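Local coordinates for protein tryptophanyl-tRNA synthetase (Aeropyrum pernix, PDB 3A04) that catalyses the ATP-dependent attachment of L-tryptophan to its cognate tRNA, releasing AMP and diphosphate, at residues Ser44-Met47 with Ile51-Gly54; Glu63-Ala66 with Arg70-Val73; Tyr96-Gly101 with Lys144-Tyr149; Thr191-Ile196 with Asp219-Leu224; Leu228-Ala233 with Leu238-Ser243. All blocks are in the same frame, centred on the assembly; numbering follows the deposited sequence.

Contact 1: Ser44-Met47 with Ile51-Gly54; sequences SFLM and IIFG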
# COMPACT_ATOMS: atom_id res chain seq x y z
N SER A 44 13.41 35.20 -3.24
CA SER A 44 14.64 34.62 -3.84
C SER A 44 14.81 35.13 -5.26
O SER A 44 13.85 35.67 -5.84
CB SER A 44 14.41 33.10 -3.89
OG SER A 44 13.44 32.79 -4.89
N PHE A 45 15.98 34.93 -5.89
CA PHE A 45 16.07 35.37 -7.26
C PHE A 45 15.19 34.65 -8.21
O PHE A 45 14.77 35.24 -9.21
CB PHE A 45 17.54 35.44 -7.80
CG PHE A 45 18.11 34.12 -8.27
CD1 PHE A 45 17.83 33.63 -9.53
CD2 PHE A 45 19.00 33.41 -7.48
CE1 PHE A 45 18.39 32.42 -9.98
CE2 PHE A 45 19.55 32.24 -7.94
CZ PHE A 45 19.22 31.74 -9.19
N LEU A 46 14.86 33.37 -7.95
CA LEU A 46 13.95 32.69 -8.87
C LEU A 46 12.56 33.37 -8.82
O LEU A 46 11.80 33.33 -9.80
CB LEU A 46 13.80 31.18 -8.47
CG LEU A 46 15.12 30.38 -8.57
CD1 LEU A 46 14.89 28.97 -7.92
CD2 LEU A 46 15.51 30.22 -10.09
N MET A 47 12.18 33.83 -7.64
CA MET A 47 10.87 34.55 -7.51
C MET A 47 10.98 35.89 -8.26
O MET A 47 10.18 36.17 -9.13
CB MET A 47 10.48 34.81 -6.04
CG MET A 47 9.97 33.51 -5.31
SD MET A 47 10.14 33.76 -3.59
CE MET A 47 9.82 32.09 -2.96
N ILE A 51 10.68 32.97 -12.49
CA ILE A 51 10.82 31.52 -12.81
C ILE A 51 9.83 30.76 -11.89
O ILE A 51 9.19 29.81 -12.29
CB ILE A 51 12.27 31.04 -12.55
CG1 ILE A 51 13.16 31.68 -13.66
CG2 ILE A 51 12.36 29.43 -12.53
CD1 ILE A 51 14.70 31.66 -13.37
N ILE A 52 9.76 31.19 -10.66
CA ILE A 52 8.62 30.79 -9.81
C ILE A 52 7.45 31.72 -10.12
O ILE A 52 7.42 32.85 -9.66
CB ILE A 52 9.03 30.85 -8.37
CG1 ILE A 52 10.16 29.79 -8.15
CG2 ILE A 52 7.85 30.42 -7.45
CD1 ILE A 52 10.67 29.95 -6.77
N PHE A 53 6.53 31.27 -10.94
CA PHE A 53 5.54 32.20 -11.53
C PHE A 53 4.11 32.09 -10.89
O PHE A 53 3.25 32.99 -11.09
CB PHE A 53 5.40 31.93 -13.00
CG PHE A 53 4.84 30.59 -13.33
CD1 PHE A 53 3.44 30.38 -13.41
CD2 PHE A 53 5.69 29.51 -13.59
CE1 PHE A 53 2.94 29.12 -13.76
CE2 PHE A 53 5.21 28.29 -13.93
CZ PHE A 53 3.82 28.07 -14.02
N GLY A 54 3.88 31.00 -10.12
CA GLY A 54 2.52 30.69 -9.67
C GLY A 54 2.51 30.17 -8.25
O GLY A 54 3.58 29.73 -7.71
O HOH W 1 7.54 35.67 -9.24
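The CD1 end of Ile52 lies against CB of Leu46, 3.8 Å away, and the same methyl continues across to Met47, where it rests 3.9 Å from CG. The extended methionine chain passes this isoleucine at a slant, and its CG alone does the touching. Toward Ile51, Leu46 uses a different part, its CD2, which reaches CD1 of Ile51, 3.7 Å away. Both isoleucines hold CG1 beside the backbone N and opposite the carbonyl carbon (chi1 -71° for Ile51, -64° for Ile52); their long branches both reach back to Leu46, but at different carbons, because the residues sit at successive backbone positions. Isoleucine suits the buried start of a strand, its CG1 branch reaching back over the helix while the branching at CB favours an extended backbone.

The backbone makes the turn firm. Leu46 O takes a nearly straight bond from Ile52 N (3.1 Å, 168°), the donor standing above the carbonyl plane, and a weak second one from Ile51 N. At the start of the helix Ser44 is the N-cap residue of a capping box, and its OG accepts from Met47 N at 3.2 Å. Water 1 donates to both Met47 O and Ile52 O. Tyr96 and Leu89 of helix 85-99 cover the packed side chains, and strand 52-56 continues into the sheet through Phe53, whose classic bulge with Gly54 faces Tyr245. Apolar side chains thus supply the bulk of a buried turn, while one shared carbonyl and a bridging water tie the main chains of helix and strand together.

Contact 2: Glu63-Ala66 with Arg70-Val73; sequences EAKA and RVAV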
# COMPACT_ATOMS: atom_id res chain seq x y z
N GLU A 63 0.69 32.89 6.17
CA GLU A 63 -0.16 33.39 7.31
C GLU A 63 0.15 32.56 8.55
O GLU A 63 0.42 33.12 9.67
CB GLU A 63 -1.68 33.36 6.95
CG GLU A 63 -2.14 34.61 6.10
CD GLU A 63 -3.47 34.46 5.31
OE1 GLU A 63 -4.14 33.39 5.37
OE2 GLU A 63 -3.85 35.43 4.60
N ALA A 64 0.14 31.24 8.39
CA ALA A 64 0.56 30.41 9.57
C ALA A 64 1.95 30.75 10.10
O ALA A 64 2.20 30.90 11.36
CB ALA A 64 0.48 28.92 9.21
N LYS A 65 2.91 30.86 9.15
CA LYS A 65 4.25 31.19 9.58
C LYS A 65 4.35 32.52 10.35
O LYS A 65 5.14 32.61 11.34
CB LYS A 65 5.17 31.27 8.37
CG LYS A 65 6.63 31.26 8.72
CD LYS A 65 7.43 31.36 7.40
CE LYS A 65 8.84 30.87 7.66
NZ LYS A 65 9.60 31.71 8.67
N ALA A 66 3.70 33.55 9.84
CA ALA A 66 3.73 34.86 10.52
C ALA A 66 3.12 34.83 11.95
O ALA A 66 3.53 35.59 12.80
CB ALA A 66 3.08 35.97 9.64
N ARG A 70 5.29 26.49 13.02
CA ARG A 70 6.40 25.95 12.17
C ARG A 70 5.72 25.41 10.89
O ARG A 70 4.69 24.72 11.00
CB ARG A 70 7.25 24.89 12.87
CG ARG A 70 8.59 24.54 12.06
CD ARG A 70 9.69 25.60 12.12
NE ARG A 70 10.93 25.25 11.37
CZ ARG A 70 11.68 24.15 11.57
NH1 ARG A 70 11.31 23.20 12.47
NH2 ARG A 70 12.76 23.96 10.83
N VAL A 71 6.22 25.81 9.70
CA VAL A 71 5.65 25.42 8.37
C VAL A 71 6.67 24.52 7.64
O VAL A 71 7.82 24.51 8.05
CB VAL A 71 5.21 26.58 7.48
CG1 VAL A 71 3.99 27.26 8.06
CG2 VAL A 71 6.36 27.69 7.21
N ALA A 72 6.24 23.78 6.62
CA ALA A 72 7.10 22.77 6.00
C ALA A 72 7.04 22.84 4.48
O ALA A 72 6.10 23.36 3.90
CB ALA A 72 6.73 21.31 6.48
N VAL A 73 8.09 22.32 3.86
CA VAL A 73 8.08 22.11 2.43
C VAL A 73 8.47 20.66 2.24
O VAL A 73 9.31 20.12 3.01
CB VAL A 73 9.07 23.11 1.67
CG1 VAL A 73 10.51 23.03 2.22
CG2 VAL A 73 9.06 22.79 0.16
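NZ of Lys65 makes its hydrogen bond beyond the turn, to Asn100 O, 2.6 Å away in the loop that follows helix 85-99. On the way there the lysine chain is used as a hydrocarbon against Val71. With CG opposite the backbone N (chi1 -165°) it runs out straight and bends only at its last torsion (chi4 -63°), so CB, CG, CD and CE of Lys65 all pass one methyl, CG2 of Val71, and CD comes nearest at 3.8 Å. The two side chains meet at about a right angle. The valine's other methyl, CG1, points to the helix itself, with Lys65 N 3.9 Å and Ala64 CB 4.0 Å away. Ala64 suits this buried spot because its single methyl lets the helix come close to the strand's entry.

Helix 58-66 here turns back into strand 72-77, a parallel strand of the nucleotide-binding Rossmann fold of class I synthetases, and the strand leads directly into the 'HIGH' region at Pro79-His87. Val71 packs on the last turn of the helix just before the strand begins, while its backbone pairs with Lys103. Replacing Val71 with a glycine would probably open a gap beside Ala64 and leave the lysine methylenes without the methyl they lie on, freer to turn. Arg70, just before the valine, sends its side chain away from the helix, to Gly101 O through NE and to the carboxylate of Asp145 through NH2.

Contact 3: Tyr96-Gly101 with Lys144-Tyr149; sequences YLQKNG and KDTEFY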
# COMPACT_ATOMS: atom_id res chain seq x y z
N TYR A 96 16.41 27.79 0.00
CA TYR A 96 15.86 29.11 0.35
C TYR A 96 14.82 28.99 1.50
O TYR A 96 14.86 29.70 2.52
CB TYR A 96 15.20 29.72 -0.94
CG TYR A 96 14.31 30.91 -0.63
CD1 TYR A 96 14.87 32.20 -0.45
CD2 TYR A 96 12.89 30.76 -0.55
CE1 TYR A 96 14.03 33.32 -0.17
CE2 TYR A 96 12.07 31.86 -0.21
CZ TYR A 96 12.65 33.15 -0.05
OH TYR A 96 11.84 34.27 0.29
N LEU A 97 13.84 28.10 1.31
CA LEU A 97 12.81 27.97 2.34
C LEU A 97 13.45 27.52 3.63
O LEU A 97 13.08 28.01 4.65
CB LEU A 97 11.68 27.00 1.86
CG LEU A 97 10.98 27.54 0.57
CD1 LEU A 97 10.13 26.44 -0.08
CD2 LEU A 97 10.00 28.72 0.92
N GLN A 98 14.42 26.60 3.60
CA GLN A 98 15.01 26.15 4.85
C GLN A 98 15.70 27.32 5.60
O GLN A 98 15.55 27.45 6.83
CB GLN A 98 16.04 25.07 4.61
CG GLN A 98 16.66 24.46 5.87
CD GLN A 98 17.38 23.19 5.54
OE1 GLN A 98 18.44 23.22 4.95
NE2 GLN A 98 16.80 22.04 5.90
N LYS A 99 16.49 28.13 4.88
CA LYS A 99 17.10 29.29 5.56
C LYS A 99 16.04 30.26 6.10
O LYS A 99 16.37 31.07 6.92
CB LYS A 99 17.97 30.10 4.58
CG LYS A 99 19.18 29.31 4.08
CD LYS A 99 19.88 30.09 2.96
CE LYS A 99 21.29 29.49 2.70
NZ LYS A 99 21.80 30.04 1.34
N ASN A 100 14.84 30.27 5.52
CA ASN A 100 13.76 31.16 6.07
C ASN A 100 12.84 30.43 7.07
O ASN A 100 11.76 30.87 7.38
CB ASN A 100 12.99 31.79 4.92
CG ASN A 100 13.80 32.84 4.23
OD1 ASN A 100 13.86 33.98 4.72
ND2 ASN A 100 14.48 32.48 3.14
N GLY A 101 13.33 29.36 7.66
CA GLY A 101 12.61 28.76 8.76
C GLY A 101 11.75 27.53 8.41
O GLY A 101 11.22 26.89 9.35
N LYS A 144 21.47 18.23 9.34
CA LYS A 144 20.91 18.02 10.66
C LYS A 144 19.39 18.18 10.61
O LYS A 144 18.66 17.29 11.10
CB LYS A 144 21.47 19.03 11.69
CG LYS A 144 21.11 18.72 13.18
CD LYS A 144 21.31 19.94 14.12
CE LYS A 144 21.02 19.59 15.59
NZ LYS A 144 19.57 19.17 15.88
N ASP A 145 18.91 19.26 10.01
CA ASP A 145 17.49 19.59 10.16
C ASP A 145 16.62 19.13 8.99
O ASP A 145 15.40 19.25 9.09
CB ASP A 145 17.28 21.10 10.32
CG ASP A 145 15.82 21.45 10.85
OD1 ASP A 145 15.40 20.79 11.86
OD2 ASP A 145 15.11 22.36 10.27
N THR A 146 17.21 18.61 7.91
CA THR A 146 16.46 18.16 6.76
C THR A 146 15.98 16.75 7.12
O THR A 146 16.75 15.94 7.63
CB THR A 146 17.30 18.08 5.46
OG1 THR A 146 17.79 19.42 5.14
CG2 THR A 146 16.38 17.54 4.20
N GLU A 147 14.72 16.43 6.83
CA GLU A 147 14.27 15.03 7.13
C GLU A 147 14.21 14.24 5.85
O GLU A 147 13.26 14.41 5.05
CB GLU A 147 12.94 15.11 7.87
CG GLU A 147 12.40 13.69 8.36
CD GLU A 147 11.46 13.80 9.57
OE1 GLU A 147 11.66 14.71 10.46
OE2 GLU A 147 10.50 12.98 9.62
N PHE A 148 15.20 13.39 5.59
CA PHE A 148 15.19 12.55 4.38
C PHE A 148 14.55 11.21 4.79
O PHE A 148 14.84 10.74 5.89
CB PHE A 148 16.61 12.20 3.94
CG PHE A 148 17.46 13.45 3.53
CD1 PHE A 148 17.40 13.93 2.23
CD2 PHE A 148 18.28 14.09 4.46
CE1 PHE A 148 18.17 15.06 1.82
CE2 PHE A 148 19.09 15.23 4.05
CZ PHE A 148 19.01 15.69 2.74
N TYR A 149 13.83 10.55 3.85
CA TYR A 149 13.30 9.24 4.14
C TYR A 149 13.05 8.48 2.91
O TYR A 149 12.89 9.10 1.80
CB TYR A 149 12.02 9.35 5.01
CG TYR A 149 10.82 9.84 4.25
CD1 TYR A 149 9.99 8.93 3.54
CD2 TYR A 149 10.55 11.21 4.21
CE1 TYR A 149 8.81 9.42 2.82
CE2 TYR A 149 9.41 11.74 3.49
CZ TYR A 149 8.56 10.80 2.81
OH TYR A 149 7.50 11.23 2.06
O HOH W 2 14.43 22.07 7.54
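Gln98 and Thr146 touch through one precise polar bond, and that is the tight part of the contact: NE2 of the glutamine donates to the threonine OG1 at 2.9 Å and 170°. The hydroxyl lies within 6° of the amide plane, so the N-H points directly at it. CG stands opposite the backbone N (chi1 -176°) and the chain is extended, which carries the amide across from helix 85-99 to Thr146, beside strand 147-150; the two side chains meet at about a right angle. Both ends are fixed further by Asp142, whose N donates to Gln98 OE1 and whose O accepts from Thr146 OG1.

On the looser side water 2 makes the link. It accepts from Gln98 NE2 at 2.9 Å and donates to Asp145 OD2 at 2.8 Å, joining helix and loop through solvent. Asp145 also holds salt bridges to Arg70 and Lys103. Close by, Gly101, with its positive phi, ends the helix in a Schellman motif. With each N-H and oxygen of the glutamine amide engaged, its flip is fixed, and a helix end is tied to an edge strand of the Rossmann sheet by directional polar bonds instead of by hydrophobic area.

Contact 4: Thr191-Ile196 with Asp219-Leu224; sequences TQAADI and DPHLRL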
# COMPACT_ATOMS: atom_id res chain seq x y z
N THR A 191 0.93 6.59 -2.92
CA THR A 191 2.13 6.76 -2.04
C THR A 191 2.60 8.21 -2.19
O THR A 191 3.03 8.86 -1.26
CB THR A 191 3.25 5.72 -2.48
OG1 THR A 191 2.74 4.39 -2.28
CG2 THR A 191 4.49 5.83 -1.64
N GLN A 192 2.54 8.74 -3.43
CA GLN A 192 2.95 10.10 -3.59
C GLN A 192 2.04 11.02 -2.85
O GLN A 192 2.48 12.06 -2.38
CB GLN A 192 2.98 10.39 -5.12
CG GLN A 192 3.97 11.32 -5.57
CD GLN A 192 3.68 11.83 -7.02
OE1 GLN A 192 4.02 13.00 -7.37
NE2 GLN A 192 3.04 10.97 -7.84
N ALA A 193 0.72 10.73 -2.79
CA ALA A 193 -0.17 11.61 -2.01
C ALA A 193 0.24 11.49 -0.52
O ALA A 193 0.16 12.47 0.22
CB ALA A 193 -1.64 11.14 -2.15
N ALA A 194 0.49 10.25 -0.05
CA ALA A 194 0.98 10.10 1.34
C ALA A 194 2.27 10.83 1.61
O ALA A 194 2.48 11.39 2.73
CB ALA A 194 1.12 8.58 1.68
N ASP A 195 3.20 10.80 0.66
CA ASP A 195 4.45 11.62 0.86
C ASP A 195 4.07 13.08 1.23
O ASP A 195 4.61 13.65 2.18
CB ASP A 195 5.30 11.63 -0.45
CG ASP A 195 6.00 10.29 -0.68
OD1 ASP A 195 6.27 9.56 0.33
OD2 ASP A 195 6.22 9.91 -1.85
N ILE A 196 3.16 13.69 0.48
CA ILE A 196 2.75 15.08 0.79
C ILE A 196 2.00 15.24 2.12
O ILE A 196 2.31 16.12 2.95
CB ILE A 196 1.89 15.64 -0.38
CG1 ILE A 196 2.77 15.63 -1.65
CG2 ILE A 196 1.27 17.01 -0.01
CD1 ILE A 196 1.96 15.73 -3.04
N ASP A 219 0.51 19.37 -11.71
CA ASP A 219 -0.63 19.77 -10.91
C ASP A 219 -1.75 18.74 -10.81
O ASP A 219 -2.42 18.68 -9.77
CB ASP A 219 -1.17 21.16 -11.33
CG ASP A 219 -2.00 21.79 -10.24
OD1 ASP A 219 -1.47 22.05 -9.10
OD2 ASP A 219 -3.20 21.97 -10.52
N PRO A 220 -2.01 17.95 -11.88
CA PRO A 220 -3.12 16.96 -11.75
C PRO A 220 -2.97 16.03 -10.54
O PRO A 220 -3.99 15.79 -9.82
CB PRO A 220 -3.07 16.17 -13.02
CG PRO A 220 -2.53 17.25 -14.07
CD PRO A 220 -1.45 17.96 -13.24
N HIS A 221 -1.75 15.55 -10.30
CA HIS A 221 -1.56 14.71 -9.09
C HIS A 221 -1.74 15.49 -7.78
O HIS A 221 -2.29 14.98 -6.75
CB HIS A 221 -0.20 13.94 -9.05
CG HIS A 221 -0.10 13.06 -7.85
ND1 HIS A 221 0.41 13.50 -6.64
CD2 HIS A 221 -0.59 11.82 -7.62
CE1 HIS A 221 0.26 12.55 -5.73
NE2 HIS A 221 -0.34 11.52 -6.31
N LEU A 222 -1.25 16.71 -7.76
CA LEU A 222 -1.46 17.57 -6.59
C LEU A 222 -2.96 17.85 -6.29
O LEU A 222 -3.37 17.97 -5.16
CB LEU A 222 -0.79 18.88 -6.88
CG LEU A 222 -0.45 19.78 -5.73
CD1 LEU A 222 0.24 18.96 -4.63
CD2 LEU A 222 0.58 20.80 -6.30
N ARG A 223 -3.79 17.93 -7.33
CA ARG A 223 -5.18 18.20 -7.12
C ARG A 223 -5.83 16.92 -6.59
O ARG A 223 -6.76 16.99 -5.77
CB ARG A 223 -5.80 18.64 -8.50
CG ARG A 223 -5.39 20.09 -8.86
CD ARG A 223 -6.32 20.68 -9.98
NE ARG A 223 -6.58 19.74 -11.07
CZ ARG A 223 -5.87 19.69 -12.21
NH1 ARG A 223 -4.85 20.51 -12.37
NH2 ARG A 223 -6.16 18.84 -13.17
N LEU A 224 -5.39 15.77 -7.07
CA LEU A 224 -5.95 14.52 -6.53
C LEU A 224 -5.55 14.42 -5.02
O LEU A 224 -6.37 14.03 -4.19
CB LEU A 224 -5.46 13.28 -7.29
CG LEU A 224 -5.81 11.91 -6.68
CD1 LEU A 224 -7.37 11.69 -6.70
CD2 LEU A 224 -5.08 10.72 -7.40
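The amide of Gln192 lies flat on one face of the His221 imidazole, the two planes only 4° apart, with NE2 3.6 Å above the ring and over its centre. At the ring's edge and in its plane sits Ala193 N, 3.5 Å from CE1. CB of Gln192 is equally close to CE1, so the ring is tucked against the helix backbone as well as under the amide. The glutamine reaches this position with chi1 at -147°, well away from a staggered value, and an extended chain beyond. Outside partners hold the polar ends: Gln192 NE2 bonds to Tyr178 OH, and His221 NE2 donates to Ser189 O one turn earlier in the opposing helix.

The segments 191-196 and 219-224, parts of helices 183-197 and 219-231, cross with their axes 10.0 Å apart and at -71°. Between them the chain forms strand 210-215 of the Rossmann sheet, and the steep crossing confines contact to a few side chains. Beyond the stack the packing turns aliphatic: CD1 of Ile196 meets CD1 of Leu222 at 4.0 Å, the two side chains crossing at about a right angle. An alanine in place of His221 is likely to leave Ser189 O without the imidazole N-H donated to it and the Gln192 amide without the flat surface it lies on. On the far flank of helix 219-231, Arg223 NH1 closes a salt bridge to OD2 of Asp219, 2.9 Å away.

Contact 5: Leu228-Ala233 with Leu238-Ser243; sequences LADRMA and LERPAS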
# COMPACT_ATOMS: atom_id res chain seq x y z
N LEU A 228 -7.99 13.98 -1.87
CA LEU A 228 -7.79 13.00 -0.83
C LEU A 228 -7.80 13.62 0.59
O LEU A 228 -8.50 13.11 1.50
CB LEU A 228 -6.53 12.10 -1.11
CG LEU A 228 -6.67 11.04 -2.19
CD1 LEU A 228 -5.21 10.55 -2.51
CD2 LEU A 228 -7.56 9.85 -1.63
N ALA A 229 -7.16 14.77 0.77
CA ALA A 229 -7.21 15.45 2.10
C ALA A 229 -8.70 15.72 2.53
O ALA A 229 -9.14 15.38 3.66
CB ALA A 229 -6.42 16.80 2.03
N ASP A 230 -9.45 16.31 1.60
CA ASP A 230 -10.88 16.67 1.87
C ASP A 230 -11.69 15.36 2.13
O ASP A 230 -12.57 15.31 3.03
CB ASP A 230 -11.46 17.29 0.60
CG ASP A 230 -10.95 18.67 0.31
OD1 ASP A 230 -10.32 19.35 1.15
OD2 ASP A 230 -11.24 19.14 -0.79
N ARG A 231 -11.43 14.34 1.31
CA ARG A 231 -12.18 13.05 1.41
C ARG A 231 -11.84 12.26 2.68
O ARG A 231 -12.62 11.37 3.09
CB ARG A 231 -11.99 12.20 0.16
CG ARG A 231 -12.64 12.84 -1.10
CD ARG A 231 -12.14 12.11 -2.34
NE ARG A 231 -12.52 12.84 -3.53
CZ ARG A 231 -12.34 12.43 -4.77
NH1 ARG A 231 -11.75 11.25 -5.05
NH2 ARG A 231 -12.77 13.19 -5.76
N MET A 232 -10.74 12.58 3.33
CA MET A 232 -10.44 11.94 4.60
C MET A 232 -11.14 12.59 5.80
O MET A 232 -10.96 12.14 6.91
CB MET A 232 -8.91 11.86 4.86
CG MET A 232 -8.19 10.89 3.84
SD MET A 232 -8.78 9.17 4.05
CE MET A 232 -7.84 9.08 5.52
N ALA A 233 -11.87 13.70 5.61
CA ALA A 233 -12.54 14.35 6.79
C ALA A 233 -13.36 13.35 7.64
O ALA A 233 -14.07 12.55 7.10
CB ALA A 233 -13.43 15.56 6.32
N LEU A 238 -6.92 16.58 7.61
CA LEU A 238 -5.78 16.97 6.77
C LEU A 238 -6.11 18.26 6.09
O LEU A 238 -7.23 18.49 5.67
CB LEU A 238 -5.49 15.90 5.72
CG LEU A 238 -5.13 14.51 6.29
CD1 LEU A 238 -5.19 13.40 5.21
CD2 LEU A 238 -3.74 14.53 7.03
N GLU A 239 -5.12 19.13 5.99
CA GLU A 239 -5.25 20.34 5.21
C GLU A 239 -4.80 20.09 3.74
O GLU A 239 -3.84 19.28 3.43
CB GLU A 239 -4.46 21.50 5.90
CG GLU A 239 -4.35 22.82 4.96
CD GLU A 239 -3.91 24.15 5.65
OE1 GLU A 239 -4.71 24.57 6.52
OE2 GLU A 239 -2.80 24.80 5.30
N ARG A 240 -5.47 20.79 2.83
CA ARG A 240 -5.09 20.76 1.42
C ARG A 240 -3.66 21.35 1.26
O ARG A 240 -3.36 22.40 1.81
CB ARG A 240 -6.10 21.60 0.61
CG ARG A 240 -7.45 20.85 0.47
CD ARG A 240 -8.46 21.67 -0.45
NE ARG A 240 -8.80 22.94 0.17
CZ ARG A 240 -9.70 23.13 1.15
NH1 ARG A 240 -10.45 22.12 1.63
NH2 ARG A 240 -9.89 24.38 1.63
N PRO A 241 -2.75 20.63 0.58
CA PRO A 241 -1.39 21.22 0.48
C PRO A 241 -1.32 22.41 -0.47
O PRO A 241 -1.97 22.42 -1.50
CB PRO A 241 -0.54 20.07 -0.11
CG PRO A 241 -1.64 19.14 -0.82
CD PRO A 241 -2.79 19.22 0.20
N ALA A 242 -0.50 23.37 -0.11
CA ALA A 242 -0.15 24.52 -0.96
C ALA A 242 0.95 24.13 -1.97
O ALA A 242 1.53 23.08 -1.84
CB ALA A 242 0.31 25.71 -0.09
N SER A 243 1.15 24.96 -2.99
CA SER A 243 2.11 24.70 -4.00
C SER A 243 2.70 25.99 -4.56
O SER A 243 2.07 27.08 -4.50
CB SER A 243 1.48 23.86 -5.13
OG SER A 243 0.18 24.34 -5.50
O HOH W 3 -9.29 15.66 6.28
O HOH W 4 -9.13 19.37 3.73
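Arg240 crosses Asp230 with nearly its whole length. From CB the chain sets off beside the backbone N (chi1 -74°), which puts CG of Arg240 3.3 Å from OD1 of Asp230. CD of Arg240 follows, 3.4 Å from OD1 of Asp230. At chi3 the chain bends, so NE and CZ stay farther from the carboxylate and NH1 of Arg240 curls back to donate to OD1 of Asp230 at 2.8 Å and 160°. The salt bridge is made by a single N-H: the oxygen lies in the guanidinium plane and is met on its syn side but tilted out of the carboxylate plane, the two planar groups being turned 66° apart. Water 4 donates to that same OD1 and to Leu238 O.

Below this exposed pair the contact becomes apolar. Ala229, small enough to let the loop lie close, places its CB 3.9 Å from CB of Leu238, and the leucine lies alongside Met232, its CD1 4.0 Å from CB of the methionine. Water 3 bridges the backbones, donating to Ala229 O and accepting from Leu238 N. Here helix 219-231 hands over to strand 242-246 in the beta-alpha-beta unit that begins at strand 210-215, and Pro241 carries on the packing against Ile196 and Leu197. A charged pair at the surface and an apolar patch beneath hold the return loop, with water linking backbone groups that do not meet directly.

Contacts 1 and 4 are buried, one made of aliphatic side chains round a shared carbonyl, the other of an amide-imidazole stack between helices. Contact 2 is buried as well, yet its lysine reaches out to contact 3, and Arg70 and Asp145 join the two by a salt bridge. Contacts 3 and 5 are only partly buried and rely on directional polar groups and waters, contact 5 adding a charged pair at the surface. Contacts 4 and 5 share helix 219-231 and touch through Leu222, Ser243, Ile196 and Pro241. Contacts 1, 2, 3 and 5 all reach one sheet, with strands 52-56 and 242-246 adjacent, and Tyr149 ties contact 3 to Asp195 of contact 4.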